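Local atomic coordinates of N6 adenine specific DNA methylase (Encephalitozoon cuniculi, PDB entry 3Q87), a protein that binds S-adenosylmethionine and, as the catalytic subunit of the Mtq2-Trm112 complex, is responsible for methylating the translation termination factor eRF1. Residues 132-146 against 152-164. Numbering follows the deposited sequence.
Sequences VLARLEERGYGTRIL and LGETVYIIKGEKS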
ATOM      1  N   VAL B 132       8.798  19.211  10.206  1.00 28.45           N
ATOM      2  CA  VAL B 132       8.029  18.029   9.850  1.00 28.96           C
ATOM      3  C   VAL B 132       7.119  17.634  11.011  1.00 23.43           C
ATOM      4  O   VAL B 132       5.931  17.394  10.825  1.00 24.32           O
ATOM      5  CB  VAL B 132       8.935  16.824   9.447  1.00 29.21           C
ATOM      6  CG1 VAL B 132       8.067  15.613   9.035  1.00 21.20           C
ATOM      7  CG2 VAL B 132       9.898  17.215   8.321  1.00 21.67           C
ATOM      8  N   LEU B 133       7.679  17.562  12.213  1.00 29.61           N
ATOM      9  CA  LEU B 133       6.874  17.278  13.397  1.00 28.98           C
ATOM     10  C   LEU B 133       5.696  18.242  13.515  1.00 24.66           C
ATOM     11  O   LEU B 133       4.562  17.834  13.751  1.00 28.42           O
ATOM     12  CB  LEU B 133       7.729  17.369  14.651  1.00 32.49           C
ATOM     13  CG  LEU B 133       8.788  16.287  14.788  1.00 31.95           C
ATOM     14  CD1 LEU B 133       9.656  16.598  15.994  1.00 22.53           C
ATOM     15  CD2 LEU B 133       8.110  14.926  14.915  1.00 32.64           C
ATOM     16  N   ALA B 134       5.982  19.527  13.350  1.00 24.34           N
ATOM     17  CA  ALA B 134       4.955  20.552  13.445  1.00 30.27           C
ATOM     18  C   ALA B 134       3.833  20.323  12.434  1.00 31.40           C
ATOM     19  O   ALA B 134       2.642  20.387  12.776  1.00 27.54           O
ATOM     20  CB  ALA B 134       5.581  21.939  13.257  1.00 24.96           C
ATOM     21  N   ARG B 135       4.206  20.050  11.187  1.00 30.16           N
ATOM     22  CA  ARG B 135       3.200  19.857  10.145  1.00 25.17           C
ATOM     23  C   ARG B 135       2.320  18.663  10.458  1.00 26.25           C
ATOM     24  O   ARG B 135       1.120  18.672  10.174  1.00 31.91           O
ATOM     25  CB  ARG B 135       3.852  19.682   8.777  1.00 28.52           C
ATOM     26  CG  ARG B 135       4.191  20.988   8.086  1.00 34.36           C
ATOM     27  CD  ARG B 135       4.740  20.712   6.706  1.00 40.45           C
ATOM     28  NE  ARG B 135       5.250  21.916   6.065  1.00 43.81           N
ATOM     29  CZ  ARG B 135       4.788  22.413   4.925  1.00 33.64           C
ATOM     30  NH1 ARG B 135       3.801  21.811   4.288  1.00 37.70           N
ATOM     31  NH2 ARG B 135       5.323  23.513   4.427  1.00 36.59           N
ATOM     32  N   LEU B 136       2.936  17.637  11.036  1.00 22.71           N
ATOM     33  CA  LEU B 136       2.243  16.422  11.425  1.00 26.95           C
ATOM     34  C   LEU B 136       1.260  16.719  12.540  1.00 27.63           C
ATOM     35  O   LEU B 136       0.154  16.195  12.551  1.00 26.47           O
ATOM     36  CB  LEU B 136       3.246  15.352  11.870  1.00 22.84           C
ATOM     37  CG  LEU B 136       3.956  14.593  10.748  1.00 27.36           C
ATOM     38  CD1 LEU B 136       5.070  13.723  11.303  1.00 22.19           C
ATOM     39  CD2 LEU B 136       2.957  13.751   9.938  1.00 30.36           C
ATOM     40  N   GLU B 137       1.673  17.562  13.483  1.00 27.35           N
ATOM     41  CA  GLU B 137       0.799  17.948  14.579  1.00 35.56           C
ATOM     42  C   GLU B 137      -0.424  18.655  14.029  1.00 33.14           C
ATOM     43  O   GLU B 137      -1.548  18.400  14.459  1.00 36.15           O
ATOM     44  CB  GLU B 137       1.533  18.882  15.549  1.00 44.03           C
ATOM     45  CG  GLU B 137       2.721  18.240  16.226  1.00 45.22           C
ATOM     46  CD  GLU B 137       2.327  17.048  17.075  1.00 46.24           C
ATOM     47  OE1 GLU B 137       1.144  16.959  17.467  1.00 42.63           O
ATOM     48  OE2 GLU B 137       3.201  16.201  17.359  1.00 49.31           O
ATOM     49  N   GLU B 138      -0.194  19.551  13.074  1.00 29.19           N
ATOM     50  CA  GLU B 138      -1.275  20.272  12.419  1.00 35.93           C
ATOM     51  C   GLU B 138      -2.260  19.335  11.726  1.00 33.42           C
ATOM     52  O   GLU B 138      -3.409  19.695  11.490  1.00 37.91           O
ATOM     53  CB  GLU B 138      -0.710  21.260  11.405  1.00 33.88           C
ATOM     54  CG  GLU B 138       0.107  22.377  12.011  1.00 45.15           C
ATOM     55  CD  GLU B 138       0.834  23.195  10.953  1.00 64.74           C
ATOM     56  OE1 GLU B 138       0.404  23.166   9.776  1.00 58.53           O
ATOM     57  OE2 GLU B 138       1.836  23.867  11.297  1.00 66.71           O
ATOM     58  N   ARG B 139      -1.807  18.134  11.392  1.00 26.20           N
ATOM     59  CA  ARG B 139      -2.647  17.184  10.684  1.00 28.61           C
ATOM     60  C   ARG B 139      -3.331  16.221  11.643  1.00 29.04           C
ATOM     61  O   ARG B 139      -4.027  15.297  11.228  1.00 31.90           O
ATOM     62  CB  ARG B 139      -1.822  16.432   9.636  1.00 28.49           C
ATOM     63  CG  ARG B 139      -1.425  17.298   8.450  1.00 21.63           C
ATOM     64  CD  ARG B 139      -2.557  17.370   7.451  1.00 28.37           C
ATOM     65  NE  ARG B 139      -2.887  16.036   6.956  1.00 32.59           N
ATOM     66  CZ  ARG B 139      -4.012  15.729   6.316  1.00 40.86           C
ATOM     67  NH1 ARG B 139      -4.934  16.660   6.097  1.00 36.50           N
ATOM     68  NH2 ARG B 139      -4.219  14.485   5.902  1.00 36.77           N
ATOM     69  N   GLY B 140      -3.127  16.440  12.937  1.00 34.85           N
ATOM     70  CA  GLY B 140      -3.776  15.628  13.946  1.00 32.89           C
ATOM     71  C   GLY B 140      -2.941  14.485  14.484  1.00 31.20           C
ATOM     72  O   GLY B 140      -3.466  13.611  15.171  1.00 34.98           O
ATOM     73  N   TYR B 141      -1.644  14.471  14.190  1.00 27.33           N
ATOM     74  CA  TYR B 141      -0.812  13.377  14.689  1.00 26.12           C
ATOM     75  C   TYR B 141      -0.048  13.774  15.931  1.00 33.39           C
ATOM     76  O   TYR B 141       0.695  14.756  15.923  1.00 29.71           O
ATOM     77  CB  TYR B 141       0.175  12.870  13.626  1.00 24.54           C
ATOM     78  CG  TYR B 141      -0.498  12.147  12.487  1.00 22.43           C
ATOM     79  CD1 TYR B 141      -0.749  10.790  12.560  1.00 15.41           C
ATOM     80  CD2 TYR B 141      -0.902  12.835  11.343  1.00 25.81           C
ATOM     81  CE1 TYR B 141      -1.385  10.127  11.531  1.00 24.47           C
ATOM     82  CE2 TYR B 141      -1.540  12.184  10.305  1.00 25.31           C
ATOM     83  CZ  TYR B 141      -1.782  10.825  10.404  1.00 27.00           C
ATOM     84  OH  TYR B 141      -2.421  10.160   9.377  1.00 21.81           O
ATOM     85  N   GLY B 142      -0.220  13.007  16.998  1.00 25.50           N
ATOM     86  CA  GLY B 142       0.719  13.091  18.098  1.00 30.20           C
ATOM     87  C   GLY B 142       1.996  12.455  17.583  1.00 38.08           C
ATOM     88  O   GLY B 142       1.950  11.374  17.002  1.00 31.71           O
ATOM     89  N   THR B 143       3.130  13.119  17.769  1.00 32.97           N
ATOM     90  CA  THR B 143       4.388  12.635  17.213  1.00 39.72           C
ATOM     91  C   THR B 143       5.437  12.377  18.274  1.00 40.50           C
ATOM     92  O   THR B 143       5.371  12.920  19.370  1.00 44.41           O
ATOM     93  CB  THR B 143       4.996  13.665  16.232  1.00 41.40           C
ATOM     94  OG1 THR B 143       5.520  14.786  16.964  1.00 39.12           O
ATOM     95  CG2 THR B 143       3.948  14.143  15.254  1.00 36.21           C
ATOM     96  N   ARG B 144       6.411  11.542  17.941  1.00 42.87           N
ATOM     97  CA  ARG B 144       7.655  11.495  18.696  1.00 33.79           C
ATOM     98  C   ARG B 144       8.766  10.963  17.817  1.00 44.17           C
ATOM     99  O   ARG B 144       8.518  10.194  16.879  1.00 36.12           O
ATOM    100  CB  ARG B 144       7.520  10.669  19.973  1.00 38.65           C
ATOM    101  CG  ARG B 144       7.267   9.190  19.780  1.00 42.79           C
ATOM    102  CD  ARG B 144       7.047   8.540  21.136  1.00 50.61           C
ATOM    103  NE  ARG B 144       6.934   7.085  21.064  1.00 59.68           N
ATOM    104  CZ  ARG B 144       7.931   6.242  21.323  1.00 58.17           C
ATOM    105  NH1 ARG B 144       9.128   6.707  21.670  1.00 44.33           N
ATOM    106  NH2 ARG B 144       7.732   4.931  21.235  1.00 54.93           N
ATOM    107  N   ILE B 145       9.989  11.395  18.109  1.00 31.32           N
ATOM    108  CA  ILE B 145      11.161  10.923  17.389  1.00 31.25           C
ATOM    109  C   ILE B 145      11.601   9.589  17.966  1.00 35.03           C
ATOM    110  O   ILE B 145      12.244   9.537  19.011  1.00 36.64           O
ATOM    111  CB  ILE B 145      12.306  11.939  17.478  1.00 35.56           C
ATOM    112  CG1 ILE B 145      11.904  13.228  16.765  1.00 34.29           C
ATOM    113  CG2 ILE B 145      13.583  11.370  16.877  1.00 29.35           C
ATOM    114  CD1 ILE B 145      13.007  14.269  16.718  1.00 44.09           C
ATOM    115  N   LEU B 146      11.246   8.506  17.281  1.00 31.33           N
ATOM    116  CA  LEU B 146      11.528   7.162  17.773  1.00 32.39           C
ATOM    117  C   LEU B 146      13.019   6.894  17.914  1.00 33.88           C
ATOM    118  O   LEU B 146      13.454   6.242  18.859  1.00 42.74           O
ATOM    119  CB  LEU B 146      10.912   6.109  16.846  1.00 32.72           C
ATOM    120  CG  LEU B 146       9.665   5.385  17.336  1.00 32.70           C
ATOM    121  CD1 LEU B 146       9.460   4.107  16.532  1.00 32.32           C
ATOM    122  CD2 LEU B 146       9.819   5.054  18.791  1.00 38.60           C
ATOM    123  N   LEU B 152      26.707   7.312   7.582  1.00 31.48           N
ATOM    124  CA  LEU B 152      27.602   7.900   6.581  1.00 36.07           C
ATOM    125  C   LEU B 152      26.913   8.997   5.782  1.00 43.04           C
ATOM    126  O   LEU B 152      26.075   8.713   4.925  1.00 47.30           O
ATOM    127  CB  LEU B 152      28.087   6.831   5.603  1.00 27.42           C
ATOM    128  CG  LEU B 152      29.093   5.839   6.161  1.00 33.85           C
ATOM    129  CD1 LEU B 152      29.263   4.700   5.187  1.00 30.20           C
ATOM    130  CD2 LEU B 152      30.421   6.539   6.441  1.00 34.81           C
ATOM    131  N   GLY B 153      27.261  10.249   6.049  1.00 44.80           N
ATOM    132  CA  GLY B 153      26.699  11.335   5.270  1.00 49.10           C
ATOM    133  C   GLY B 153      25.817  12.283   6.051  1.00 45.61           C
ATOM    134  O   GLY B 153      25.952  13.491   5.918  1.00 53.35           O
ATOM    135  N   GLU B 154      24.905  11.752   6.861  1.00 50.54           N
ATOM    136  CA  GLU B 154      24.032  12.621   7.656  1.00 49.04           C
ATOM    137  C   GLU B 154      23.460  11.931   8.883  1.00 32.25           C
ATOM    138  O   GLU B 154      23.892  10.845   9.264  1.00 34.70           O
ATOM    139  CB  GLU B 154      22.903  13.214   6.794  1.00 50.88           C
ATOM    140  CG  GLU B 154      22.212  14.441   7.420  1.00 42.46           C
ATOM    141  CD  GLU B 154      21.799  15.477   6.385  1.00 41.97           C
ATOM    142  OE1 GLU B 154      22.297  15.409   5.239  1.00 63.67           O
ATOM    143  OE2 GLU B 154      20.988  16.366   6.716  1.00 40.66           O
ATOM    144  N   THR B 155      22.498  12.584   9.516  1.00 30.32           N
ATOM    145  CA  THR B 155      21.857  12.013  10.688  1.00 40.61           C
ATOM    146  C   THR B 155      20.398  11.719  10.366  1.00 28.04           C
ATOM    147  O   THR B 155      19.687  12.552   9.816  1.00 27.56           O
ATOM    148  CB  THR B 155      21.950  12.949  11.902  1.00 40.64           C
ATOM    149  OG1 THR B 155      21.152  14.114  11.665  1.00 46.94           O
ATOM    150  CG2 THR B 155      23.390  13.380  12.133  1.00 38.74           C
ATOM    151  N   VAL B 156      19.963  10.524  10.723  1.00 29.95           N
ATOM    152  CA  VAL B 156      18.634  10.065  10.376  1.00 29.41           C
ATOM    153  C   VAL B 156      17.682  10.191  11.560  1.00 30.43           C
ATOM    154  O   VAL B 156      18.036   9.832  12.684  1.00 30.10           O
ATOM    155  CB  VAL B 156      18.695   8.593   9.937  1.00 28.04           C
ATOM    156  CG1 VAL B 156      17.324   7.965   9.991  1.00 30.07           C
ATOM    157  CG2 VAL B 156      19.282   8.493   8.558  1.00 27.55           C
ATOM    158  N   TYR B 157      16.475  10.694  11.301  1.00 22.61           N
ATOM    159  CA  TYR B 157      15.419  10.755  12.306  1.00 18.91           C
ATOM    160  C   TYR B 157      14.214   9.908  11.910  1.00 22.81           C
ATOM    161  O   TYR B 157      13.655  10.064  10.825  1.00 27.47           O
ATOM    162  CB  TYR B 157      14.968  12.198  12.521  1.00 28.36           C
ATOM    163  CG  TYR B 157      16.087  13.137  12.926  1.00 31.25           C
ATOM    164  CD1 TYR B 157      16.196  13.597  14.235  1.00 41.70           C
ATOM    165  CD2 TYR B 157      17.033  13.558  12.003  1.00 32.01           C
ATOM    166  CE1 TYR B 157      17.218  14.453  14.614  1.00 39.92           C
ATOM    167  CE2 TYR B 157      18.061  14.419  12.370  1.00 39.75           C
ATOM    168  CZ  TYR B 157      18.147  14.863  13.677  1.00 40.11           C
ATOM    169  OH  TYR B 157      19.161  15.714  14.046  1.00 42.00           O
ATOM    170  N   ILE B 158      13.813   9.011  12.795  1.00 23.96           N
ATOM    171  CA  ILE B 158      12.619   8.219  12.563  1.00 23.49           C
ATOM    172  C   ILE B 158      11.446   8.773  13.356  1.00 25.48           C
ATOM    173  O   ILE B 158      11.421   8.744  14.588  1.00 27.37           O
ATOM    174  CB  ILE B 158      12.850   6.754  12.900  1.00 22.99           C
ATOM    175  CG1 ILE B 158      13.911   6.185  11.950  1.00 17.55           C
ATOM    176  CG2 ILE B 158      11.527   5.979  12.826  1.00 18.20           C
ATOM    177  CD1 ILE B 158      14.430   4.854  12.386  1.00 38.25           C
ATOM    178  N   ILE B 159      10.476   9.297  12.626  1.00 20.71           N
ATOM    179  CA  ILE B 159       9.308   9.904  13.235  1.00 21.78           C
ATOM    180  C   ILE B 159       8.167   8.907  13.352  1.00 26.84           C
ATOM    181  O   ILE B 159       7.829   8.230  12.387  1.00 23.54           O
ATOM    182  CB  ILE B 159       8.866  11.113  12.423  1.00 21.64           C
ATOM    183  CG1 ILE B 159       9.985  12.146  12.395  1.00 24.58           C
ATOM    184  CG2 ILE B 159       7.623  11.747  13.021  1.00 28.38           C
ATOM    185  CD1 ILE B 159       9.574  13.459  11.750  1.00 29.02           C
ATOM    186  N   LYS B 160       7.598   8.792  14.547  1.00 26.77           N
ATOM    187  CA  LYS B 160       6.389   7.997  14.731  1.00 22.03           C
ATOM    188  C   LYS B 160       5.213   8.938  14.943  1.00 32.38           C
ATOM    189  O   LYS B 160       5.279   9.838  15.774  1.00 24.37           O
ATOM    190  CB  LYS B 160       6.503   7.025  15.900  1.00 27.71           C
ATOM    191  CG  LYS B 160       5.191   6.318  16.193  1.00 25.02           C
ATOM    192  CD  LYS B 160       5.331   5.229  17.243  1.00 29.34           C
ATOM    193  CE  LYS B 160       3.978   4.580  17.522  1.00 33.85           C
ATOM    194  NZ  LYS B 160       4.075   3.531  18.568  1.00 33.10           N
ATOM    195  N   GLY B 161       4.151   8.744  14.166  1.00 18.98           N
ATOM    196  CA  GLY B 161       2.978   9.593  14.265  1.00 23.02           C
ATOM    197  C   GLY B 161       1.753   8.772  14.574  1.00 23.93           C
ATOM    198  O   GLY B 161       1.567   7.688  14.022  1.00 25.03           O
ATOM    199  N   GLU B 162       0.916   9.271  15.471  1.00 26.33           N
ATOM    200  CA  GLU B 162      -0.287   8.539  15.833  1.00 28.68           C
ATOM    201  C   GLU B 162      -1.439   9.477  16.132  1.00 29.23           C
ATOM    202  O   GLU B 162      -1.277  10.491  16.807  1.00 29.63           O
ATOM    203  CB  GLU B 162      -0.032   7.602  17.017  1.00 25.15           C
ATOM    204  CG  GLU B 162      -1.142   6.569  17.192  1.00 46.60           C
ATOM    205  CD  GLU B 162      -0.861   5.553  18.286  1.00 48.11           C
ATOM    206  OE1 GLU B 162       0.243   5.589  18.866  1.00 44.32           O
ATOM    207  OE2 GLU B 162      -1.751   4.719  18.563  1.00 47.28           O
ATOM    208  N   LYS B 163      -2.606   9.150  15.596  1.00 29.54           N
ATOM    209  CA  LYS B 163      -3.812   9.887  15.942  1.00 39.68           C
ATOM    210  C   LYS B 163      -4.378   9.400  17.278  1.00 41.52           C
ATOM    211  O   LYS B 163      -4.191   8.243  17.669  1.00 48.78           O
ATOM    212  CB  LYS B 163      -4.845   9.777  14.820  1.00 28.55           C
ATOM    213  CG  LYS B 163      -4.399  10.509  13.558  1.00 31.65           C
ATOM    214  CD  LYS B 163      -5.485  10.532  12.494  1.00 32.66           C
ATOM    215  CE  LYS B 163      -5.124  11.503  11.374  1.00 31.93           C
ATOM    216  NZ  LYS B 163      -6.335  11.936  10.607  1.00 45.35           N
ATOM    217  N   SER B 164      -5.059  10.291  17.985  1.00 46.48           N
ATOM    218  CA  SER B 164      -5.657   9.938  19.264  1.00 54.67           C
ATOM    219  C   SER B 164      -6.992   9.222  19.068  1.00 54.26           C
ATOM    220  O   SER B 164      -7.189   8.114  19.566  1.00 40.51           O
ATOM    221  CB  SER B 164      -5.847  11.194  20.104  1.00 58.67           C
ATOM    222  OG  SER B 164      -6.244  12.275  19.277  1.00 71.50           O
TER
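I159 on strand 155-162 packs against V132, L133 and L136 of helix 129-138 through purely apolar contacts. From CB the side chain forks. CG2, anti to the backbone N, lies 3.7 Å from L136 CD1 and equally near L133 CD2. The other branch passes L133 CD2 with CG1 and ends at CD1, which packs 3.8 Å from V132 CG1 and also against L133 CD2. L133 thus bridges both branches, and the helix rests on this face of the sheet. Farther along, the Y141 ring lies with one face under K163, whose CE sits 4.0 Å from the ring centroid in a CH-pi contact; the hydroxyl is held by V116 O. On the face of the sheet turned away from the helix, K160 CB packs 3.8 Å from L146 CG, while the lysine's extended chain carries NZ to a salt bridge with E20. Backbone bonds fix the register: R144 pairs with K160 in both directions, K160 N to R144 O being nearly straight (172°); G142 and E162 also bond both ways, though G142 N reaches E162 O along a bent path (137°). A Schellman motif at G140 ends the helix, and the chain passes through Y141 into the edge strand. Strands 142-150 and 155-162 form the antiparallel hairpin that closes one side of the Rossmann-like class I methyltransferase fold.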